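Local coordinates for protein transcription factor GAMBIF1 (PDB 1BVO) that probably activates RNA polymerase II transcription by sequence-specific DNA binding, here through the specificity domain of its Rel homology region, which is held on DNA, at residues Gly47-Ala52 with Asn89-Ser94; Val53-Cys58 with Gln148-Gly153; Val59-Pro64 with Ser137-Ala142; Gly26-Val31 with Thr39-Gln44; Glu65-Pro70 with Phe125-Gly130. All coordinates share one frame; numbering follows the deposited sequence.

Contact 1. Residues Gly47-Ala52 with Asn89-Ser94; sequences GYRGRA and NSTTMS
Arg49 and Thr91 form the polar link between the two loops. Arg49 NE donates to Thr91 O at 3.1 Å, in the plane of that carbonyl and on a lone pair, although the oxygen stands 25° out of the guanidinium plane. Arg49 CG is anti to the backbone N (chi1 -177°), which sets it near Ser90 O; the chain then bends at chi3 to place NE.

Carbon-oxygen contacts supplement this bond. Met93 points toward Gly47-Ala52 and sets CG beside Tyr48 O, while Ser90 offers its CA to Gly50 O in a CA-H...O contact of 3.4 Å.

Internal bonds shape each loop. Tyr48 OH donates to Arg51 O at 2.8 Å, linking the tyrosine's tip to the backbone three residues on. Asn89 OD1 takes both Thr91 N, at 2.8 Å, and Thr92 N, at 2.7 Å, and Met93 N returns to Asn89 O. Arg51 forms a salt bridge with Glu87.

The Asn89 bonds make an Asx turn within a wider Asx motif. Both loops connect one sheet of the immunoglobulin-like Rel domain to the other, and they pair at an end of the sandwich about 23 Å from the nearest DNA atom.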
# COMPACT_ATOMS: atom_id res chain seq x y z
N GLY C 47 -32.89 26.03 -22.65
CA GLY C 47 -34.19 26.35 -22.12
C GLY C 47 -34.23 27.32 -20.95
O GLY C 47 -35.31 27.63 -20.47
N TYR C 48 -33.08 27.85 -20.53
CA TYR C 48 -33.08 28.75 -19.39
C TYR C 48 -31.86 29.67 -19.32
O TYR C 48 -30.75 29.32 -19.74
CB TYR C 48 -33.23 27.94 -18.09
CG TYR C 48 -32.97 28.66 -16.78
CD1 TYR C 48 -31.66 28.83 -16.30
CD2 TYR C 48 -34.02 29.10 -15.97
CE1 TYR C 48 -31.42 29.39 -15.05
CE2 TYR C 48 -33.78 29.66 -14.71
CZ TYR C 48 -32.48 29.80 -14.26
OH TYR C 48 -32.22 30.33 -13.02
N ARG C 49 -32.12 30.90 -18.86
CA ARG C 49 -31.07 31.88 -18.65
C ARG C 49 -31.28 32.48 -17.28
O ARG C 49 -32.35 33.01 -16.97
CB ARG C 49 -31.09 32.98 -19.71
CG ARG C 49 -29.93 33.97 -19.53
CD ARG C 49 -29.81 34.95 -20.67
NE ARG C 49 -29.38 34.29 -21.90
CZ ARG C 49 -29.88 34.56 -23.11
NH1 ARG C 49 -30.83 35.47 -23.26
NH2 ARG C 49 -29.40 33.91 -24.17
N GLY C 50 -30.24 32.39 -16.46
CA GLY C 50 -30.31 32.91 -15.11
C GLY C 50 -29.21 32.25 -14.32
O GLY C 50 -28.29 31.67 -14.88
N ARG C 51 -29.30 32.38 -13.01
CA ARG C 51 -28.33 31.80 -12.09
C ARG C 51 -28.47 30.29 -12.15
O ARG C 51 -29.59 29.78 -12.21
CB ARG C 51 -28.64 32.20 -10.65
CG ARG C 51 -28.79 33.67 -10.39
CD ARG C 51 -27.49 34.39 -10.33
NE ARG C 51 -26.56 33.94 -9.28
CZ ARG C 51 -26.76 34.01 -7.97
NH1 ARG C 51 -27.90 34.50 -7.48
NH2 ARG C 51 -25.75 33.72 -7.14
N ALA C 52 -27.34 29.58 -12.06
CA ALA C 52 -27.37 28.13 -12.04
C ALA C 52 -26.01 27.56 -11.76
O ALA C 52 -25.02 27.89 -12.42
CB ALA C 52 -27.91 27.58 -13.35
N ASN C 89 -22.02 30.64 -15.98
CA ASN C 89 -22.16 31.99 -16.54
C ASN C 89 -23.65 32.20 -16.74
O ASN C 89 -24.28 31.50 -17.53
CB ASN C 89 -21.42 32.06 -17.88
CG ASN C 89 -21.52 33.44 -18.53
OD1 ASN C 89 -22.61 33.91 -18.87
ND2 ASN C 89 -20.38 34.08 -18.73
N SER C 90 -24.22 33.16 -16.01
CA SER C 90 -25.65 33.46 -16.07
C SER C 90 -26.22 34.01 -17.37
O SER C 90 -27.43 34.21 -17.48
CB SER C 90 -26.04 34.35 -14.88
OG SER C 90 -24.95 35.10 -14.37
N THR C 91 -25.39 34.20 -18.39
CA THR C 91 -25.88 34.70 -19.66
C THR C 91 -25.55 33.72 -20.78
O THR C 91 -26.43 33.32 -21.55
CB THR C 91 -25.35 36.11 -19.99
OG1 THR C 91 -25.84 37.04 -19.01
CG2 THR C 91 -25.81 36.56 -21.38
N THR C 92 -24.29 33.31 -20.87
CA THR C 92 -23.88 32.37 -21.90
C THR C 92 -24.48 31.00 -21.60
O THR C 92 -24.82 30.26 -22.52
CB THR C 92 -22.34 32.24 -21.99
OG1 THR C 92 -21.85 31.48 -20.87
CG2 THR C 92 -21.68 33.62 -21.99
N MET C 93 -24.62 30.68 -20.31
CA MET C 93 -25.18 29.41 -19.86
C MET C 93 -24.27 28.21 -20.10
O MET C 93 -24.74 27.07 -20.20
CB MET C 93 -26.56 29.16 -20.47
CG MET C 93 -27.66 29.95 -19.84
SD MET C 93 -27.55 29.79 -18.07
CE MET C 93 -27.55 31.35 -17.69
N SER C 94 -22.97 28.45 -20.14
CA SER C 94 -21.99 27.39 -20.37
C SER C 94 -20.84 27.46 -19.40
O SER C 94 -20.55 28.52 -18.82
CB SER C 94 -21.44 27.47 -21.79
OG SER C 94 -21.90 28.62 -22.47

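Contact 2. Residues Val53-Cys58 with Gln148-Gly153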
# COMPACT_ATOMS: atom_id res chain seq x y z
N VAL C 53 -25.96 26.70 -10.76
CA VAL C 53 -24.72 26.08 -10.38
C VAL C 53 -24.68 24.67 -10.93
O VAL C 53 -25.69 24.16 -11.44
CB VAL C 53 -24.57 26.09 -8.85
CG1 VAL C 53 -24.53 27.53 -8.36
CG2 VAL C 53 -25.74 25.35 -8.21
N VAL C 54 -23.51 24.06 -10.89
CA VAL C 54 -23.36 22.71 -11.37
C VAL C 54 -22.48 21.93 -10.42
O VAL C 54 -21.50 22.44 -9.89
CB VAL C 54 -22.76 22.68 -12.79
CG1 VAL C 54 -21.27 22.99 -12.76
CG2 VAL C 54 -23.01 21.33 -13.45
N VAL C 55 -22.91 20.71 -10.15
CA VAL C 55 -22.19 19.80 -9.28
C VAL C 55 -21.68 18.68 -10.16
O VAL C 55 -22.45 18.03 -10.88
CB VAL C 55 -23.10 19.18 -8.22
CG1 VAL C 55 -22.34 18.13 -7.41
CG2 VAL C 55 -23.65 20.25 -7.32
N VAL C 56 -20.39 18.45 -10.11
CA VAL C 56 -19.79 17.41 -10.89
C VAL C 56 -19.20 16.41 -9.90
O VAL C 56 -18.64 16.80 -8.88
CB VAL C 56 -18.67 17.95 -11.79
CG1 VAL C 56 -18.17 16.85 -12.72
CG2 VAL C 56 -19.17 19.13 -12.58
N SER C 57 -19.45 15.13 -10.16
CA SER C 57 -18.91 14.07 -9.32
C SER C 57 -18.79 12.82 -10.19
O SER C 57 -19.33 12.77 -11.29
CB SER C 57 -19.78 13.80 -8.09
OG SER C 57 -21.02 13.21 -8.42
N CYS C 58 -18.02 11.86 -9.71
CA CYS C 58 -17.79 10.62 -10.41
C CYS C 58 -18.88 9.60 -10.12
O CYS C 58 -19.21 9.34 -8.96
CB CYS C 58 -16.48 10.00 -9.97
SG CYS C 58 -15.01 10.81 -10.56
N GLN C 148 -24.75 17.53 -12.29
CA GLN C 148 -26.08 17.82 -11.77
C GLN C 148 -26.22 19.32 -11.78
O GLN C 148 -25.48 20.02 -11.06
CB GLN C 148 -26.25 17.37 -10.35
CG GLN C 148 -26.42 15.92 -10.16
CD GLN C 148 -26.32 15.61 -8.72
OE1 GLN C 148 -25.22 15.69 -8.14
NE2 GLN C 148 -27.46 15.39 -8.09
N VAL C 149 -27.14 19.83 -12.59
CA VAL C 149 -27.34 21.26 -12.66
C VAL C 149 -28.54 21.68 -11.82
O VAL C 149 -29.54 20.96 -11.75
CB VAL C 149 -27.49 21.73 -14.13
CG1 VAL C 149 -28.21 23.07 -14.21
CG2 VAL C 149 -26.11 21.88 -14.76
N PHE C 150 -28.40 22.82 -11.13
CA PHE C 150 -29.47 23.35 -10.30
C PHE C 150 -29.73 24.81 -10.66
O PHE C 150 -28.82 25.66 -10.66
CB PHE C 150 -29.10 23.30 -8.81
CG PHE C 150 -28.86 21.92 -8.27
CD1 PHE C 150 -29.93 21.09 -7.90
CD2 PHE C 150 -27.57 21.46 -8.06
CE1 PHE C 150 -29.70 19.84 -7.33
CE2 PHE C 150 -27.33 20.20 -7.50
CZ PHE C 150 -28.40 19.39 -7.13
N LEU C 151 -30.98 25.10 -11.01
CA LEU C 151 -31.41 26.45 -11.34
C LEU C 151 -31.72 27.21 -10.07
O LEU C 151 -32.08 26.60 -9.06
CB LEU C 151 -32.66 26.37 -12.18
CG LEU C 151 -32.39 25.48 -13.38
CD1 LEU C 151 -33.47 25.70 -14.39
CD2 LEU C 151 -31.03 25.83 -13.98
N GLU C 152 -31.56 28.53 -10.11
CA GLU C 152 -31.88 29.36 -8.94
C GLU C 152 -33.39 29.13 -8.79
O GLU C 152 -34.09 28.94 -9.79
CB GLU C 152 -31.57 30.85 -9.20
CG GLU C 152 -31.58 31.72 -7.93
CD GLU C 152 -31.47 33.22 -8.18
OE1 GLU C 152 -31.76 33.70 -9.29
OE2 GLU C 152 -31.11 33.97 -7.24
N GLY C 153 -33.90 29.12 -7.56
CA GLY C 153 -35.32 28.84 -7.40
C GLY C 153 -36.30 29.99 -7.54
O GLY C 153 -36.67 30.41 -8.64
O HOH W 1 -22.84 14.97 -9.93
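Val53 and Phe150 form a hydrogen-bonded antiparallel pair in strand segments that run at 163° to each other, Val53 N to Phe150 O and Phe150 N to Val53 O both measuring 3.0 Å. Val55 and Gln148 form the next such pair, with Val55 N to Gln148 O at 2.8 Å and Gln148 N to Val55 O at 2.7 Å. Between them Val54 and Val149 are a non-hydrogen-bonded pair, where Val54 CA and Val149 CA add CA-H...O contacts to Gln148 O and Val53 O.

Apolar contacts divide by face. On one, Val54 CG2 meets Val149 CG2 at 3.4 Å, and both valines are buried. On the other, the Phe150 ring receives Val55 CG2 in its plane at the edge, 3.7 Å from CE2. Val55 CG2 lies anti to its own carbonyl carbon, beside the backbone N (chi1 175° for CG1), on the side from which the ring approaches. Val53 CG2 rests against Phe150 CB.

A water bridges polar atoms of the two strands. It lies 2.9 Å from Ser57 OG and 3.1 Å from Gln148 OE1, close to Val55 O as well, so it joins the strands beyond their direct backbone bonds. Gln148 extends alongside Val55, its OE1 near Val55 CG1.

Strand 52-59 continues the sheet to 83-87 on its other edge, and strand 142-152 continues it to 159-172. Val54 and Val149 face inward to Ile43 of the opposing sheet, as in the core of an immunoglobulin-like beta sandwich.

Contact 3. Residues Val59-Pro64 with Ser137-Ala142; sequences VTKEGP and SIDLNA
Glu62 reaches across to the backbone of Asp139, whose N donates to Glu62 OE2 at 3.0 Å. The bond is nearly straight and uses the syn lone pair of the carboxylate oxygen. The glutamate is extended beyond CG and crosses the aspartate at about a right angle.

Asp139 meets a second partner with its own carboxylate. Its CG is anti to the backbone N (chi1 180°), on the side where Lys61 NZ lies. OD2 forms a salt bridge with Lys61 NZ at 2.9 Å, weak as a hydrogen bond, while OD1 accepts from Asn141 N at 2.9 Å, the donor standing 60° above the carboxylate plane. This second bond closes an Asx turn at the entrance to strand 142-152. The two loops lie at one end of the immunoglobulin-like Rel homology fold, the first leaving strand 52-59, and the contact comes within about 4 Å of the DNA. The carboxylate planes of Glu62 and Asp139 are only 14° apart, with OE2 and OD2 separated by 5.1 Å; the lysine charge probably eases their repulsion.

Lys61 bends along its length and lays CE against Ala142 CB at 4.0 Å on the way to the aspartate. Its own carbonyl is taken by Arg144 NH2. Thr60 OG1 donates to Glu62 O at 3.2 Å and accepts from Lys67 N, which satisfies the hydroxyl on both counts. Asp139 O in turn accepts from His69 NE2.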
# COMPACT_ATOMS: atom_id res chain seq x y z
N VAL C 59 -19.42 9.01 -11.17
CA VAL C 59 -20.42 7.99 -11.01
C VAL C 59 -19.81 6.81 -11.77
O VAL C 59 -18.79 6.97 -12.45
CB VAL C 59 -21.76 8.41 -11.60
CG1 VAL C 59 -22.21 9.71 -10.99
CG2 VAL C 59 -21.67 8.50 -13.10
N THR C 60 -20.39 5.64 -11.62
CA THR C 60 -19.89 4.43 -12.28
C THR C 60 -20.16 4.45 -13.81
O THR C 60 -21.12 5.08 -14.26
CB THR C 60 -20.57 3.20 -11.66
OG1 THR C 60 -21.99 3.36 -11.73
CG2 THR C 60 -20.16 3.05 -10.19
N LYS C 61 -19.31 3.77 -14.60
CA LYS C 61 -19.52 3.68 -16.06
C LYS C 61 -20.82 2.91 -16.21
O LYS C 61 -21.58 3.05 -17.17
CB LYS C 61 -18.42 2.83 -16.73
CG LYS C 61 -17.88 1.67 -15.87
CD LYS C 61 -17.74 0.36 -16.65
CE LYS C 61 -16.38 -0.27 -16.42
NZ LYS C 61 -16.40 -1.63 -15.81
N GLU C 62 -20.92 2.03 -15.24
CA GLU C 62 -21.93 1.05 -14.96
C GLU C 62 -23.41 1.52 -14.87
O GLU C 62 -23.70 2.58 -14.31
CB GLU C 62 -21.45 0.32 -13.66
CG GLU C 62 -19.86 0.08 -13.65
CD GLU C 62 -19.20 -0.34 -12.32
OE1 GLU C 62 -19.88 -0.55 -11.31
OE2 GLU C 62 -17.97 -0.47 -12.29
N GLY C 63 -24.27 0.79 -15.58
CA GLY C 63 -25.72 0.99 -15.60
C GLY C 63 -26.34 2.36 -15.79
O GLY C 63 -25.80 3.36 -15.31
N PRO C 64 -27.55 2.43 -16.37
CA PRO C 64 -28.22 3.74 -16.59
C PRO C 64 -28.45 4.43 -15.24
O PRO C 64 -28.49 5.67 -15.17
CB PRO C 64 -29.53 3.36 -17.29
CG PRO C 64 -29.85 2.06 -16.64
CD PRO C 64 -28.50 1.33 -16.63
N SER C 137 -16.79 -4.97 -6.62
CA SER C 137 -17.69 -4.88 -7.75
C SER C 137 -17.50 -3.59 -8.55
O SER C 137 -17.89 -3.51 -9.71
CB SER C 137 -19.11 -4.93 -7.23
OG SER C 137 -19.21 -4.10 -6.10
N ILE C 138 -16.93 -2.58 -7.89
CA ILE C 138 -16.69 -1.29 -8.52
C ILE C 138 -15.41 -1.27 -9.32
O ILE C 138 -14.33 -1.51 -8.77
CB ILE C 138 -16.62 -0.20 -7.45
CG1 ILE C 138 -17.83 -0.31 -6.54
CG2 ILE C 138 -16.52 1.18 -8.09
CD1 ILE C 138 -17.73 0.52 -5.30
N ASP C 139 -15.51 -0.94 -10.60
CA ASP C 139 -14.33 -0.88 -11.44
C ASP C 139 -13.54 0.41 -11.17
O ASP C 139 -13.95 1.51 -11.58
CB ASP C 139 -14.71 -0.97 -12.90
CG ASP C 139 -13.50 -0.90 -13.83
OD1 ASP C 139 -12.34 -0.90 -13.34
OD2 ASP C 139 -13.71 -0.86 -15.06
N LEU C 140 -12.39 0.28 -10.53
CA LEU C 140 -11.56 1.43 -10.21
C LEU C 140 -10.70 1.95 -11.36
O LEU C 140 -9.75 2.72 -11.13
CB LEU C 140 -10.69 1.13 -8.99
CG LEU C 140 -11.48 0.78 -7.74
CD1 LEU C 140 -10.55 0.60 -6.58
CD2 LEU C 140 -12.51 1.87 -7.45
N ASN C 141 -11.06 1.61 -12.59
CA ASN C 141 -10.31 2.08 -13.74
C ASN C 141 -11.14 2.83 -14.74
O ASN C 141 -10.67 3.18 -15.83
CB ASN C 141 -9.64 0.92 -14.44
CG ASN C 141 -8.22 0.76 -14.00
OD1 ASN C 141 -7.95 0.39 -12.84
ND2 ASN C 141 -7.28 1.09 -14.91
N ALA C 142 -12.38 3.10 -14.37
CA ALA C 142 -13.27 3.82 -15.26
C ALA C 142 -14.27 4.57 -14.41
O ALA C 142 -14.64 4.14 -13.31
CB ALA C 142 -13.96 2.87 -16.20

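Contact 4. Residues Gly26-Val31 with Thr39-Gln44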
# COMPACT_ATOMS: atom_id res chain seq x y z
N GLY C 26 -3.87 16.99 -12.27
CA GLY C 26 -3.91 17.46 -13.64
C GLY C 26 -5.25 18.00 -14.08
O GLY C 26 -6.00 18.56 -13.28
N SER C 27 -5.51 17.86 -15.37
CA SER C 27 -6.76 18.30 -15.97
C SER C 27 -7.11 17.33 -17.10
O SER C 27 -6.24 16.85 -17.83
CB SER C 27 -6.64 19.70 -16.53
OG SER C 27 -6.37 20.63 -15.50
N ILE C 28 -8.40 17.05 -17.19
CA ILE C 28 -8.95 16.14 -18.19
C ILE C 28 -9.17 16.88 -19.49
O ILE C 28 -9.99 17.79 -19.56
CB ILE C 28 -10.33 15.64 -17.74
CG1 ILE C 28 -10.18 14.66 -16.59
CG2 ILE C 28 -11.09 15.02 -18.89
CD1 ILE C 28 -11.47 14.51 -15.84
N PRO C 29 -8.45 16.50 -20.56
CA PRO C 29 -8.66 17.21 -21.82
C PRO C 29 -10.02 16.83 -22.40
O PRO C 29 -10.72 15.96 -21.87
CB PRO C 29 -7.54 16.67 -22.70
CG PRO C 29 -7.38 15.27 -22.21
CD PRO C 29 -7.42 15.46 -20.71
N GLY C 30 -10.40 17.49 -23.48
CA GLY C 30 -11.66 17.20 -24.14
C GLY C 30 -11.36 16.22 -25.25
O GLY C 30 -10.18 16.00 -25.57
N VAL C 31 -12.39 15.61 -25.83
CA VAL C 31 -12.19 14.63 -26.90
C VAL C 31 -11.36 15.21 -28.03
O VAL C 31 -10.51 14.53 -28.62
CB VAL C 31 -13.50 14.20 -27.59
CG1 VAL C 31 -13.57 12.70 -27.68
CG2 VAL C 31 -14.72 14.78 -26.91
N THR C 39 -8.24 21.50 -25.44
CA THR C 39 -9.65 21.64 -25.10
C THR C 39 -9.96 20.99 -23.76
O THR C 39 -9.13 20.27 -23.21
CB THR C 39 -10.59 21.10 -26.20
OG1 THR C 39 -10.30 19.73 -26.46
CG2 THR C 39 -10.43 21.92 -27.48
N PHE C 40 -11.16 21.25 -23.25
CA PHE C 40 -11.60 20.74 -21.96
C PHE C 40 -13.13 20.45 -21.99
O PHE C 40 -13.84 21.01 -22.83
CB PHE C 40 -11.27 21.82 -20.91
CG PHE C 40 -9.78 22.15 -20.81
CD1 PHE C 40 -8.91 21.29 -20.14
CD2 PHE C 40 -9.26 23.32 -21.37
CE1 PHE C 40 -7.56 21.58 -20.03
CE2 PHE C 40 -7.88 23.63 -21.25
CZ PHE C 40 -7.04 22.75 -20.58
N PRO C 41 -13.64 19.55 -21.12
CA PRO C 41 -15.07 19.20 -21.07
C PRO C 41 -15.92 20.42 -20.85
O PRO C 41 -15.57 21.29 -20.06
CB PRO C 41 -15.16 18.31 -19.83
CG PRO C 41 -13.87 17.65 -19.79
CD PRO C 41 -12.89 18.76 -20.13
N SER C 42 -17.08 20.46 -21.48
CA SER C 42 -17.94 21.60 -21.28
C SER C 42 -19.40 21.26 -21.45
O SER C 42 -19.77 20.29 -22.14
CB SER C 42 -17.51 22.76 -22.18
OG SER C 42 -17.05 22.32 -23.45
N ILE C 43 -20.23 21.96 -20.69
CA ILE C 43 -21.66 21.77 -20.74
C ILE C 43 -22.30 23.08 -21.17
O ILE C 43 -21.65 24.13 -21.23
CB ILE C 43 -22.21 21.31 -19.37
CG1 ILE C 43 -21.92 22.36 -18.30
CG2 ILE C 43 -21.61 19.97 -18.99
CD1 ILE C 43 -22.69 22.15 -17.02
N GLN C 44 -23.60 23.00 -21.44
CA GLN C 44 -24.36 24.13 -21.92
C GLN C 44 -25.80 23.90 -21.52
O GLN C 44 -26.38 22.88 -21.89
CB GLN C 44 -24.28 24.13 -23.44
CG GLN C 44 -23.91 25.44 -24.08
CD GLN C 44 -25.07 26.40 -24.12
OE1 GLN C 44 -26.22 26.01 -24.39
NE2 GLN C 44 -24.79 27.67 -23.88
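Gly30 lies against Thr39, Phe40 and Pro41, its CA 4.2 Å from Phe40 CA. Having no side chain, it allows the two backbones to come this close where they pass almost at right angles, 93° apart. Gly30 N donates to Thr39 O in a weak bond of 3.1 Å, and the same oxygen receives a CA-H...O contact from Pro29 CA at 3.4 Å. Thr39 OG1 lies 3.7 Å from Gly30 CA.

Pro41 presents its ring to Ile28. Its CG packs on Ile28 CG2 at 3.9 Å, the two side chains crossing at about a right angle, and its CD lies beside Ile28 O. Pro41 O accepts a backbone hydrogen bond from Phe97.

Phe40 turns a ring edge to Ile28 O, which lies near the ring plane, 3.7 Å from CD1. The phenylalanine CG stands anti to the carbonyl carbon, beside the backbone N (chi1 -60°). Ser27 CB adds a contact of 4.1 Å to Phe40 CE1, while Ser27 OG is held elsewhere, by Asn99 ND2 and Asn98 O.

These residues lie on the long loop from strand 2-7 to strand 42-46, which carries the DNA recognition loop in Rel proteins. The segment 26-31 follows that loop and folds back upon the residues entering strand 42-46, with its nearest atom about 4 Å from the DNA, at the DNA-facing side of the Rel homology fold.

Contact 5. Residues Glu65-Pro70 with Phe125-Gly130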
# COMPACT_ATOMS: atom_id res chain seq x y z
N GLU C 65 -28.56 3.62 -14.19
CA GLU C 65 -28.74 4.09 -12.82
C GLU C 65 -27.37 4.19 -12.16
O GLU C 65 -27.16 3.64 -11.08
CB GLU C 65 -29.59 3.09 -12.04
CG GLU C 65 -31.06 3.10 -12.38
CD GLU C 65 -31.69 4.43 -12.03
OE1 GLU C 65 -31.95 4.67 -10.83
OE2 GLU C 65 -31.92 5.25 -12.96
N HIS C 66 -26.45 4.89 -12.82
CA HIS C 66 -25.09 5.04 -12.32
C HIS C 66 -25.06 5.38 -10.84
O HIS C 66 -25.85 6.18 -10.36
CB HIS C 66 -24.36 6.13 -13.09
CG HIS C 66 -24.53 6.02 -14.57
ND1 HIS C 66 -23.61 5.39 -15.38
CD2 HIS C 66 -25.55 6.40 -15.37
CE1 HIS C 66 -24.07 5.38 -16.62
NE2 HIS C 66 -25.24 5.98 -16.64
N LYS C 67 -24.09 4.80 -10.13
CA LYS C 67 -23.91 5.00 -8.70
C LYS C 67 -22.66 5.82 -8.43
O LYS C 67 -21.70 5.79 -9.21
CB LYS C 67 -23.64 3.68 -7.97
CG LYS C 67 -24.49 2.50 -8.34
CD LYS C 67 -23.80 1.25 -7.80
CE LYS C 67 -24.69 0.04 -7.89
NZ LYS C 67 -25.78 0.16 -6.90
N PRO C 68 -22.62 6.46 -7.25
CA PRO C 68 -21.50 7.28 -6.81
C PRO C 68 -20.27 6.41 -6.93
O PRO C 68 -20.26 5.25 -6.49
CB PRO C 68 -21.83 7.53 -5.35
CG PRO C 68 -23.30 7.69 -5.40
CD PRO C 68 -23.73 6.54 -6.28
N HIS C 69 -19.28 6.92 -7.65
CA HIS C 69 -18.05 6.21 -7.82
C HIS C 69 -17.17 6.81 -6.76
O HIS C 69 -17.09 8.03 -6.64
CB HIS C 69 -17.47 6.46 -9.20
CG HIS C 69 -16.30 5.58 -9.51
ND1 HIS C 69 -15.22 5.48 -8.67
CD2 HIS C 69 -16.09 4.71 -10.52
CE1 HIS C 69 -14.38 4.58 -9.15
NE2 HIS C 69 -14.88 4.09 -10.27
N PRO C 70 -16.44 5.97 -6.02
CA PRO C 70 -15.54 6.40 -4.94
C PRO C 70 -14.57 7.52 -5.29
O PRO C 70 -14.34 8.43 -4.48
CB PRO C 70 -14.80 5.11 -4.57
CG PRO C 70 -14.90 4.29 -5.83
CD PRO C 70 -16.33 4.52 -6.23
N PHE C 125 -28.27 9.62 -9.15
CA PHE C 125 -29.39 8.79 -9.55
C PHE C 125 -30.24 8.07 -8.49
O PHE C 125 -31.08 7.23 -8.85
CB PHE C 125 -28.91 7.81 -10.63
CG PHE C 125 -28.37 8.49 -11.84
CD1 PHE C 125 -27.02 8.85 -11.93
CD2 PHE C 125 -29.20 8.80 -12.92
CE1 PHE C 125 -26.53 9.51 -13.06
CE2 PHE C 125 -28.72 9.45 -14.05
CZ PHE C 125 -27.37 9.81 -14.12
N ARG C 126 -30.11 8.45 -7.22
CA ARG C 126 -30.87 7.82 -6.13
C ARG C 126 -30.62 6.34 -6.22
O ARG C 126 -31.49 5.53 -6.54
CB ARG C 126 -32.36 8.17 -6.24
CG ARG C 126 -32.62 9.64 -5.94
CD ARG C 126 -33.95 10.12 -6.50
NE ARG C 126 -34.17 11.53 -6.14
CZ ARG C 126 -35.28 12.01 -5.59
NH1 ARG C 126 -36.29 11.19 -5.32
NH2 ARG C 126 -35.37 13.30 -5.27
N THR C 127 -29.40 6.00 -5.86
CA THR C 127 -28.85 4.67 -5.91
C THR C 127 -28.50 4.15 -4.52
O THR C 127 -28.37 2.93 -4.30
CB THR C 127 -27.61 4.78 -6.81
OG1 THR C 127 -27.90 4.30 -8.12
CG2 THR C 127 -26.43 4.05 -6.21
N GLY C 128 -28.38 5.06 -3.56
CA GLY C 128 -28.01 4.67 -2.22
C GLY C 128 -26.59 4.14 -2.23
O GLY C 128 -25.96 4.03 -3.28
N PHE C 129 -26.09 3.74 -1.08
CA PHE C 129 -24.72 3.24 -1.04
C PHE C 129 -24.58 1.76 -0.78
O PHE C 129 -23.64 1.32 -0.11
CB PHE C 129 -23.88 4.11 -0.11
CG PHE C 129 -23.77 5.51 -0.60
CD1 PHE C 129 -24.88 6.34 -0.57
CD2 PHE C 129 -22.61 5.95 -1.22
CE1 PHE C 129 -24.85 7.59 -1.17
CE2 PHE C 129 -22.57 7.20 -1.82
CZ PHE C 129 -23.69 8.02 -1.79
N GLY C 130 -25.44 1.00 -1.45
CA GLY C 130 -25.43 -0.45 -1.31
C GLY C 130 -24.08 -0.99 -1.72
O GLY C 130 -23.47 -1.81 -1.02
O HOH W 2 -26.09 7.91 -8.26
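Phe125 and His66 run alongside each other in the same direction, with His66 CD2 over one face of the phenyl ring, 4.0 Å from CE1. The planes are inclined at 53°, so the pair is oblique. Phe125 CG is anti to its carbonyl carbon (chi1 -59°), which sets it beside His66 O. Next along, Thr127 turns CG2 onto the Lys67 side chain, 3.3 Å from CG, and OG1 gives a weak hydrogen bond of 3.1 Å to Glu65 O. Pro68 completes this shell, its CB 3.6 Å from Phe129 CE2, the two side chains crossing at about a right angle.

A water couples the backbones at the edge of the Phe125 ring, in its plane. It donates to His66 O at 2.7 Å and accepts from Phe125 N at 2.9 Å.

Further out, Asp123 OD2 accepts from both Thr127 N and Gly128 N, which probably helps hold the backbone at Thr127. His66 ND1 is engaged by Thr60 O, and Pro68 O by His131 NE2.

Beyond these, Pro68 and Phe129 lean on Arg117 of helix 107-120, whereas His66 and Phe125 meet Val167 of strand 159-172; the paired loops thus touch both that helix and the large sheet.

Contact 2 joins the two ends of the domain. At one end it touches contact 1, where Ala52 CB meets Leu151 CD2 at 3.6 Å; at the other its strands lead into contact 3, and Cys58 O probably accepts from His69 N of contact 5 at 2.7 Å. Contacts 3 and 5 are neighbours, their centres 10 Å apart, with Thr60 N and Lys67 O 2.7 Å apart between them. Contact 4 meets contact 2 across the sandwich, Ile43 CD1 lying 3.7 Å from Val54 CG2, and contact 1 through Gln44 NE2, 2.9 Å from Thr92 O. The nearest atoms of contacts 3 and 4 are each about 4 Å from the DNA, that of contact 1 about 23 Å.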